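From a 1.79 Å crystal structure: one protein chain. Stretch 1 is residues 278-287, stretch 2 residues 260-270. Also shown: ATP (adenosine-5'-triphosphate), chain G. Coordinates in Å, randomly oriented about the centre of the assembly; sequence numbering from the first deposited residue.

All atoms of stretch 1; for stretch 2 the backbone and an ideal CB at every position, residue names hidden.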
# COMPACT_ATOMS: atom_id res chain seq x y z
N ARG B 278 -26.45 24.48 21.21
CA ARG B 278 -27.05 23.24 20.72
C ARG B 278 -26.03 22.45 19.91
O ARG B 278 -25.84 21.25 20.11
CB ARG B 278 -28.27 23.55 19.85
CG ARG B 278 -29.58 23.53 20.59
CD ARG B 278 -30.21 22.15 20.53
NE ARG B 278 -31.60 22.21 20.10
CZ ARG B 278 -32.00 22.77 18.95
NH1 ARG B 278 -31.11 23.31 18.13
NH2 ARG B 278 -33.28 22.80 18.63
N ALA B 279 -25.37 23.14 18.98
CA ALA B 279 -24.38 22.52 18.12
C ALA B 279 -23.24 21.86 18.90
O ALA B 279 -22.75 20.80 18.51
CB ALA B 279 -23.83 23.55 17.15
N LEU B 280 -22.81 22.48 19.99
CA LEU B 280 -21.73 21.92 20.78
C LEU B 280 -22.17 20.64 21.50
O LEU B 280 -21.40 19.68 21.58
CB LEU B 280 -21.22 22.93 21.81
CG LEU B 280 -19.93 22.51 22.53
CD1 LEU B 280 -18.78 22.50 21.54
CD2 LEU B 280 -19.63 23.46 23.67
N GLN B 281 -23.39 20.61 22.02
CA GLN B 281 -23.85 19.42 22.71
C GLN B 281 -24.06 18.28 21.70
O GLN B 281 -23.79 17.13 22.01
CB GLN B 281 -25.16 19.69 23.48
CG GLN B 281 -26.43 19.60 22.65
CD GLN B 281 -27.69 19.81 23.49
OE1 GLN B 281 -27.93 19.11 24.48
NE2 GLN B 281 -28.50 20.79 23.09
N TYR B 282 -24.53 18.62 20.50
CA TYR B 282 -24.76 17.62 19.45
C TYR B 282 -23.44 17.06 18.93
O TYR B 282 -23.29 15.85 18.75
CB TYR B 282 -25.57 18.21 18.30
CG TYR B 282 -27.06 18.02 18.48
CD1 TYR B 282 -27.73 18.57 19.57
CD2 TYR B 282 -27.80 17.25 17.59
CE1 TYR B 282 -29.08 18.34 19.78
CE2 TYR B 282 -29.16 17.01 17.79
CZ TYR B 282 -29.79 17.56 18.89
OH TYR B 282 -31.12 17.32 19.12
N ALA B 283 -22.47 17.95 18.69
CA ALA B 283 -21.16 17.52 18.22
C ALA B 283 -20.56 16.61 19.30
O ALA B 283 -20.06 15.53 19.00
CB ALA B 283 -20.25 18.72 17.99
N ASN B 284 -20.61 17.07 20.54
CA ASN B 284 -20.08 16.33 21.68
C ASN B 284 -20.70 14.93 21.75
O ASN B 284 -20.00 13.93 21.91
CB ASN B 284 -20.36 17.11 22.98
CG ASN B 284 -19.81 16.41 24.21
OD1 ASN B 284 -18.72 15.84 24.19
ND2 ASN B 284 -20.56 16.48 25.30
N ALA B 285 -22.02 14.87 21.62
CA ALA B 285 -22.73 13.60 21.65
C ALA B 285 -22.35 12.75 20.45
O ALA B 285 -22.21 11.53 20.57
CB ALA B 285 -24.23 13.85 21.66
N CYS B 286 -22.18 13.38 19.29
CA CYS B 286 -21.81 12.65 18.08
C CYS B 286 -20.47 11.95 18.30
O CYS B 286 -20.32 10.75 18.07
CB CYS B 286 -21.71 13.60 16.88
SG CYS B 286 -21.50 12.76 15.29
N GLY B 287 -19.48 12.71 18.76
CA GLY B 287 -18.18 12.12 19.01
C GLY B 287 -18.26 11.00 20.03
O GLY B 287 -17.52 10.03 19.94
N UNK B 260 -13.33 13.56 13.74
CA UNK B 260 -13.91 13.80 12.42
C UNK B 260 -15.44 13.88 12.52
O UNK B 260 -16.06 14.73 11.89
CB UNK B 260 -13.49 12.70 11.44
N UNK B 261 -16.03 13.00 13.32
CA UNK B 261 -17.48 13.00 13.50
C UNK B 261 -17.90 14.23 14.27
O UNK B 261 -18.89 14.88 13.92
CB UNK B 261 -17.95 11.73 14.22
N UNK B 262 -17.15 14.56 15.32
CA UNK B 262 -17.45 15.75 16.10
C UNK B 262 -17.47 16.93 15.13
O UNK B 262 -18.37 17.77 15.18
CB UNK B 262 -16.43 15.96 17.22
N UNK B 263 -16.48 16.98 14.25
CA UNK B 263 -16.37 18.06 13.29
C UNK B 263 -17.52 18.15 12.30
O UNK B 263 -18.07 19.23 12.06
CB UNK B 263 -15.06 17.91 12.52
N UNK B 264 -17.87 17.02 11.70
CA UNK B 264 -18.97 17.01 10.75
C UNK B 264 -20.25 17.43 11.43
O UNK B 264 -21.03 18.23 10.89
CB UNK B 264 -19.13 15.63 10.12
N UNK B 265 -20.48 16.89 12.63
CA UNK B 265 -21.67 17.22 13.40
C UNK B 265 -21.77 18.73 13.67
O UNK B 265 -22.83 19.33 13.49
CB UNK B 265 -21.67 16.45 14.72
N UNK B 266 -20.67 19.34 14.09
CA UNK B 266 -20.68 20.77 14.38
C UNK B 266 -21.06 21.58 13.14
O UNK B 266 -22.01 22.37 13.15
CB UNK B 266 -19.31 21.21 14.90
N UNK B 267 -20.31 21.37 12.06
CA UNK B 267 -20.54 22.08 10.82
C UNK B 267 -21.94 21.85 10.26
O UNK B 267 -22.59 22.80 9.81
CB UNK B 267 -19.49 21.66 9.79
N UNK B 268 -22.40 20.61 10.29
CA UNK B 268 -23.74 20.31 9.76
C UNK B 268 -24.83 20.91 10.64
O UNK B 268 -25.79 21.50 10.14
CB UNK B 268 -23.94 18.80 9.64
N UNK B 269 -24.69 20.78 11.95
CA UNK B 269 -25.69 21.32 12.87
C UNK B 269 -25.79 22.82 12.75
O UNK B 269 -26.88 23.39 12.85
CB UNK B 269 -25.36 20.94 14.31
N UNK B 270 -24.65 23.47 12.55
CA UNK B 270 -24.65 24.91 12.40
C UNK B 270 -25.36 25.27 11.09
O UNK B 270 -26.07 26.26 11.03
CB UNK B 270 -23.22 25.46 12.43
PG ATP G . -8.53 13.32 15.90
O1G ATP G . -8.96 11.90 15.64
O2G ATP G . -7.05 13.52 15.68
O3G ATP G . -9.31 14.28 14.99
PB ATP G . -9.47 14.84 18.25
O1B ATP G . -8.61 15.10 19.45
O2B ATP G . -9.71 15.91 17.25
O3B ATP G . -8.88 13.58 17.44
PA ATP G . -11.11 13.65 20.27
O1A ATP G . -10.58 12.23 20.30
O2A ATP G . -10.67 14.65 21.27
O3A ATP G . -10.84 14.28 18.78
O5' ATP G . -12.85 14.03 19.99
C5' ATP G . -14.07 14.19 19.42
C4' ATP G . -14.99 14.72 20.49
O4' ATP G . -15.60 13.44 20.69
C3' ATP G . -14.50 15.01 21.95
O3' ATP G . -14.20 16.37 22.23
C2' ATP G . -15.59 14.44 22.75
O2' ATP G . -16.67 15.37 22.88
C1' ATP G . -15.96 13.18 22.03
N9 ATP G . -15.18 11.99 22.56
C8 ATP G . -13.98 11.44 22.11
N7 ATP G . -13.61 10.38 22.84
C5 ATP G . -14.54 10.20 23.77
C6 ATP G . -14.79 9.25 24.91
N6 ATP G . -13.91 8.27 25.14
N1 ATP G . -15.95 9.41 25.70
C2 ATP G . -16.90 10.41 25.49
N3 ATP G . -16.72 11.33 24.45
C4 ATP G . -15.59 11.27 23.60

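The two helices run nearly antiparallel, with an angle of 152° between their N-to-C directions and an axial closest approach of 7.7 Å. That spacing favours small residues where CB points toward the partner and lets longer ones reach in from the sides.

At 260 the ideal CB has nothing of stretch 1 within 5.5 Å, so that helix sets no preference. Asp-260 occupies it, with OD1 4.0 Å from O3G of ATP.

At 261 CB points toward stretch 1 and lies 3.9 Å from Cys-286 SG. A small or medium side chain would suit: Ala, Ser, Cys or perhaps Val. The residue is Cys-261, chi1 m; its CB touches the sulfur, and its carbonyl O is 3.6 Å from Cys-286 SG.

Position 262 points sideways, its ideal CB 4.1 Å from Ala-283 O. Beyond lie the methyl of Ala-283, the end of Leu-280 and the ATP ribose, a setting for a long apolar or aromatic side chain. Phe-262, with chi1 t, brings its ring back toward the partner. Ala-283 CB sits over one face, 3.6 Å from the ring centroid and 14° off the normal, a CH-pi contact; Leu-280 CD1 meets the edge, 4.0 Å from Phe-262 CZ. On the ligand side, Phe-262 CD1 is 3.5 Å from ATP C4'.

Positions 263 and 264 have no stretch 1 atom within 5.5 Å of an ideal CB. Their helical angles (-63/-48 and -61/-44) do not demand glycine, yet Gly-263 and Gly-264 are found.

At 265 the ideal CB is already 3.6 Å from Cys-286 CB and 3.7 Å from Ala-283 CA. Little space remains in that direction, so Ala, Gly or Ser fits best. Ala-265 packs its methyl against both residues.

At 266 CB is 4.1 Å from Ala-283 CB and points sideways, so a long apolar chain could sweep along stretch 1 toward 279. Leu, Met or an aromatic would serve. Trp-266, chi1 t, places CZ3 3.6 Å from Ala-279 CB and 4.0 Å from Leu-280 CB.

Positions 267 and 268 are unconstrained by stretch 1; they hold Ile-267, which points away, and Ala-268.

At 269 CB points toward Ala-279 CB (4.1 Å) and Tyr-282 CB (4.8 Å), suiting Ala, Ser, Cys or Val. Cys-269, chi1 m, sets SG 3.8 Å from Tyr-282 CB and obliquely to its ring, 5.1 Å from the centroid.

At 270 CB points sideways, 5.1 Å from Ala-279 CB, and many flexible chains are possible. Arg-270 lays CD 3.7 Å from Ala-279 CB, while NH1 hydrogen-bonds elsewhere in the structure.

Stretch 2 260-270: DCFGGAWIACR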
# COMPACT_ATOMS: atom_id res chain seq x y z
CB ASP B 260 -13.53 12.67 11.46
CG ASP B 260 -12.03 12.40 11.43
OD1 ASP B 260 -11.25 13.35 11.67
OD2 ASP B 260 -11.62 11.25 11.15
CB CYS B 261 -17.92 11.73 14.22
SG CYS B 261 -17.90 10.27 13.15
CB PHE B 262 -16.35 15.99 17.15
CG PHE B 262 -16.52 17.27 17.93
CD1 PHE B 262 -17.09 17.26 19.19
CD2 PHE B 262 -16.14 18.49 17.38
CE1 PHE B 262 -17.29 18.44 19.90
CE2 PHE B 262 -16.33 19.69 18.08
CZ PHE B 262 -16.91 19.66 19.35
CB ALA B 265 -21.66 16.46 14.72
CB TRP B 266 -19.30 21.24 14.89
CG TRP B 266 -19.20 22.75 14.96
CD1 TRP B 266 -18.78 23.60 13.97
CD2 TRP B 266 -19.64 23.59 16.04
NE1 TRP B 266 -18.93 24.91 14.36
CE2 TRP B 266 -19.46 24.93 15.63
CE3 TRP B 266 -20.18 23.33 17.31
CZ2 TRP B 266 -19.80 26.01 16.45
CZ3 TRP B 266 -20.51 24.41 18.13
CH2 TRP B 266 -20.32 25.73 17.69
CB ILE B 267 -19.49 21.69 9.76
CG1 ILE B 267 -18.08 22.02 10.27
CG2 ILE B 267 -19.76 22.42 8.47
CD1 ILE B 267 -17.84 23.52 10.45
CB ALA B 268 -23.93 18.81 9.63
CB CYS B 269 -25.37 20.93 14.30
SG CYS B 269 -25.72 19.21 14.63
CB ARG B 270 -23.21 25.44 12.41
CG ARG B 270 -22.57 25.35 13.79
CD ARG B 270 -23.25 26.30 14.77
NE ARG B 270 -22.68 27.65 14.68
CZ ARG B 270 -23.21 28.73 15.23
NH1 ARG B 270 -24.34 28.65 15.93
NH2 ARG B 270 -22.60 29.90 15.10
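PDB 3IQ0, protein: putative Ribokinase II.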